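Local atomic coordinates of GDP-perosamine synthase (Caulobacter crescentus, PDB entry 3BN1), a protein that uses pyridoxal 5'-phosphate to transfer the amino group of L-glutamate onto GDP-4-keto-6-deoxy-D-mannose, making GDP-perosamine for the O-antigen of the lipopolysaccharide. Residues 25-30 with 37-42. Residues are numbered along the deposited sequence; the frame is centred on the assembly and turned at random.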
ATOM      1  N   LEU A  25      17.005   2.071 -13.365  1.00  6.16           N
ATOM      2  CA  LEU A  25      17.887   3.219 -13.611  1.00 18.17           C
ATOM      3  C   LEU A  25      17.192   4.203 -14.566  1.00 15.50           C
ATOM      4  O   LEU A  25      17.342   5.436 -14.486  1.00 18.70           O
ATOM      5  CB  LEU A  25      19.205   2.716 -14.211  1.00 16.03           C
ATOM      6  CG  LEU A  25      20.210   2.331 -13.123  1.00 13.37           C
ATOM      7  CD1 LEU A  25      21.532   1.943 -13.779  1.00 14.64           C
ATOM      8  CD2 LEU A  25      20.429   3.424 -11.995  1.00 10.70           C
ATOM      9  N   GLU A  26      16.442   3.667 -15.517  1.00 12.70           N
ATOM     10  CA  GLU A  26      15.725   4.556 -16.438  1.00 11.32           C
ATOM     11  C   GLU A  26      14.700   5.383 -15.681  1.00 30.03           C
ATOM     12  O   GLU A  26      14.514   6.582 -15.976  1.00 21.26           O
ATOM     13  CB  GLU A  26      15.031   3.769 -17.548  1.00 21.30           C
ATOM     14  CG  GLU A  26      14.275   4.695 -18.516  1.00 31.47           C
ATOM     15  CD  GLU A  26      13.329   3.943 -19.445  1.00 21.78           C
ATOM     16  OE1 GLU A  26      13.743   2.848 -19.913  1.00 24.97           O
ATOM     17  OE2 GLU A  26      12.176   4.413 -19.634  1.00 90.70           O
ATOM     18  N   CYS A  27      14.027   4.762 -14.706  1.00 17.13           N
ATOM     19  CA  CYS A  27      13.006   5.531 -13.980  1.00  8.88           C
ATOM     20  C   CYS A  27      13.731   6.622 -13.232  1.00 11.19           C
ATOM     21  O   CYS A  27      13.219   7.709 -13.102  1.00 14.87           O
ATOM     22  CB  CYS A  27      12.207   4.740 -12.931  1.00 11.53           C
ATOM     23  SG  CYS A  27      11.259   3.339 -13.536  1.00 17.22           S
ATOM     24  N   MET A  28      14.868   6.285 -12.649  1.00 15.39           N
ATOM     25  CA  MET A  28      15.565   7.286 -11.877  1.00  8.64           C
ATOM     26  C   MET A  28      16.066   8.414 -12.810  1.00 13.73           C
ATOM     27  O   MET A  28      16.139   9.609 -12.443  1.00  9.98           O
ATOM     28  CB  MET A  28      16.860   6.657 -11.292  1.00 16.17           C
ATOM     29  CG  MET A  28      16.753   5.535 -10.270  1.00 17.83           C
ATOM     30  SD  MET A  28      15.611   6.018  -8.882  1.00 14.54           S
ATOM     31  CE  MET A  28      16.738   7.159  -8.013  1.00 13.62           C
ATOM     32  N   ASP A  29      16.583   8.008 -13.950  1.00 17.91           N
ATOM     33  CA  ASP A  29      17.227   8.984 -14.840  1.00 15.63           C
ATOM     34  C   ASP A  29      16.210   9.885 -15.494  1.00 24.86           C
ATOM     35  O   ASP A  29      16.532  11.008 -15.851  1.00 19.20           O
ATOM     36  CB  ASP A  29      18.087   8.263 -15.884  1.00 20.69           C
ATOM     37  CG  ASP A  29      19.412   7.806 -15.303  1.00 35.21           C
ATOM     38  OD1 ASP A  29      19.807   8.421 -14.281  1.00 20.19           O
ATOM     39  OD2 ASP A  29      20.029   6.852 -15.830  1.00 30.05           O
ATOM     40  N   THR A  30      14.996   9.381 -15.672  1.00 19.31           N
ATOM     41  CA  THR A  30      13.939  10.204 -16.267  1.00 23.97           C
ATOM     42  C   THR A  30      13.067  10.879 -15.220  1.00 22.18           C
ATOM     43  O   THR A  30      12.217  11.665 -15.562  1.00 20.74           O
ATOM     44  CB  THR A  30      13.017   9.358 -17.107  1.00 24.26           C
ATOM     45  OG1 THR A  30      12.668   8.179 -16.353  1.00 24.90           O
ATOM     46  CG2 THR A  30      13.743   8.998 -18.424  1.00 22.26           C
ATOM     47  N   GLY A  37       3.667   6.275 -15.122  1.00 25.09           N
ATOM     48  CA  GLY A  37       4.757   6.000 -16.066  1.00 12.14           C
ATOM     49  C   GLY A  37       4.646   4.760 -16.994  1.00 24.89           C
ATOM     50  O   GLY A  37       3.795   3.891 -16.815  1.00 27.28           O
ATOM     51  N   ARG A  38       5.552   4.679 -17.969  1.00  7.43           N
ATOM     52  CA  ARG A  38       5.605   3.607 -18.974  1.00 20.37           C
ATOM     53  C   ARG A  38       5.580   2.182 -18.413  1.00  9.98           C
ATOM     54  O   ARG A  38       4.833   1.300 -18.866  1.00 19.28           O
ATOM     55  CB  ARG A  38       6.839   3.757 -19.914  1.00 19.84           C
ATOM     56  CG  ARG A  38       7.984   2.685 -19.712  1.00 99.89           C
ATOM     57  CD  ARG A  38       9.231   2.633 -20.683  1.00 35.74           C
ATOM     58  NE  ARG A  38       9.643   1.229 -20.892  1.00 99.89           N
ATOM     59  CZ  ARG A  38      10.829   0.791 -21.333  1.00 99.89           C
ATOM     60  NH1 ARG A  38      11.779   1.654 -21.655  1.00 36.31           N
ATOM     61  NH2 ARG A  38      11.088  -0.516 -21.462  1.00 31.54           N
ATOM     62  N   PHE A  39       6.472   1.921 -17.478  1.00 11.35           N
ATOM     63  CA  PHE A  39       6.560   0.557 -16.962  1.00 19.03           C
ATOM     64  C   PHE A  39       5.232   0.033 -16.421  1.00 19.67           C
ATOM     65  O   PHE A  39       4.874  -1.138 -16.635  1.00 14.69           O
ATOM     66  CB  PHE A  39       7.689   0.498 -15.949  1.00 11.74           C
ATOM     67  CG  PHE A  39       9.048   0.719 -16.567  1.00 17.92           C
ATOM     68  CD1 PHE A  39       9.551  -0.155 -17.540  1.00  9.08           C
ATOM     69  CD2 PHE A  39       9.851   1.763 -16.170  1.00 23.17           C
ATOM     70  CE1 PHE A  39      10.820   0.004 -18.065  1.00 30.64           C
ATOM     71  CE2 PHE A  39      11.111   1.928 -16.701  1.00 79.30           C
ATOM     72  CZ  PHE A  39      11.589   1.057 -17.659  1.00 31.13           C
ATOM     73  N   ILE A  40       4.504   0.889 -15.702  1.00 25.72           N
ATOM     74  CA  ILE A  40       3.204   0.466 -15.162  1.00 13.54           C
ATOM     75  C   ILE A  40       2.274  -0.092 -16.275  1.00 28.55           C
ATOM     76  O   ILE A  40       1.718  -1.226 -16.228  1.00 12.88           O
ATOM     77  CB  ILE A  40       2.545   1.589 -14.279  1.00  4.16           C
ATOM     78  CG1 ILE A  40       3.572   2.193 -13.325  1.00 15.30           C
ATOM     79  CG2 ILE A  40       1.382   1.011 -13.499  1.00  8.06           C
ATOM     80  CD1 ILE A  40       2.996   3.207 -12.335  1.00 22.96           C
ATOM     81  N   VAL A  41       2.090   0.716 -17.305  1.00 15.13           N
ATOM     82  CA  VAL A  41       1.221   0.293 -18.376  1.00 19.03           C
ATOM     83  C   VAL A  41       1.835  -0.943 -19.107  1.00  8.96           C
ATOM     84  O   VAL A  41       1.113  -1.868 -19.515  1.00 13.72           O
ATOM     85  CB  VAL A  41       1.010   1.514 -19.304  1.00 25.79           C
ATOM     86  CG1 VAL A  41       2.290   1.799 -20.080  1.00 38.94           C
ATOM     87  CG2 VAL A  41      -0.221   1.357 -20.179  1.00 26.84           C
ATOM     88  N   GLU A  42       3.155  -0.924 -19.315  1.00 17.24           N
ATOM     89  CA  GLU A  42       3.799  -2.046 -20.004  1.00  9.84           C
ATOM     90  C   GLU A  42       3.688  -3.334 -19.219  1.00 23.22           C
ATOM     91  O   GLU A  42       3.349  -4.386 -19.756  1.00 17.25           O
ATOM     92  CB  GLU A  42       5.259  -1.787 -20.329  1.00 26.91           C
ATOM     93  CG  GLU A  42       5.434  -0.702 -21.360  1.00 18.54           C
ATOM     94  CD  GLU A  42       6.877  -0.566 -21.814  1.00 53.34           C
ATOM     95  OE1 GLU A  42       7.772  -0.766 -20.967  1.00 99.89           O
ATOM     96  OE2 GLU A  42       7.105  -0.265 -23.006  1.00 99.89           O
TER
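E26 reaches from helix 20-30 to R38, in the first turn of helix 38-51, as part of a three-residue salt-bridge network that links the two helices of a helix-loop-helix near the N-terminus of this PLP-dependent aminotransferase. The short helix segments run roughly antiparallel, at 142°, with axes 12.2 Å apart, and side chains make the contact. The E26 chain is fully extended, CG anti to the backbone N (chi1 180°), and forms a salt bridge, OE1 to R38 NH1 at 2.9 Å. The two side chains cross at about a right angle, carboxylate and guanidinium planes 51° apart. F39 packs against both: its CE1 lies against one face of the guanidinium, offset toward the rim, while its CZ comes within 3.6 Å of E26 OE1, which meets the ring obliquely. On the more buried side, C27 SG approaches the same ring obliquely, 4.4 Å from its centroid, in a sulfur-aromatic contact. Y23 adds a second ring beside F39 and a cation-pi partner for R38; N236 and A240 of helix 236-247 also pack on F39. E42, one turn on, probably steadies the guanidinium: R38 NE donates to E42 OE1 at 2.7 Å, with the acceptor close to the guanidinium plane but NE itself above the carboxylate plane.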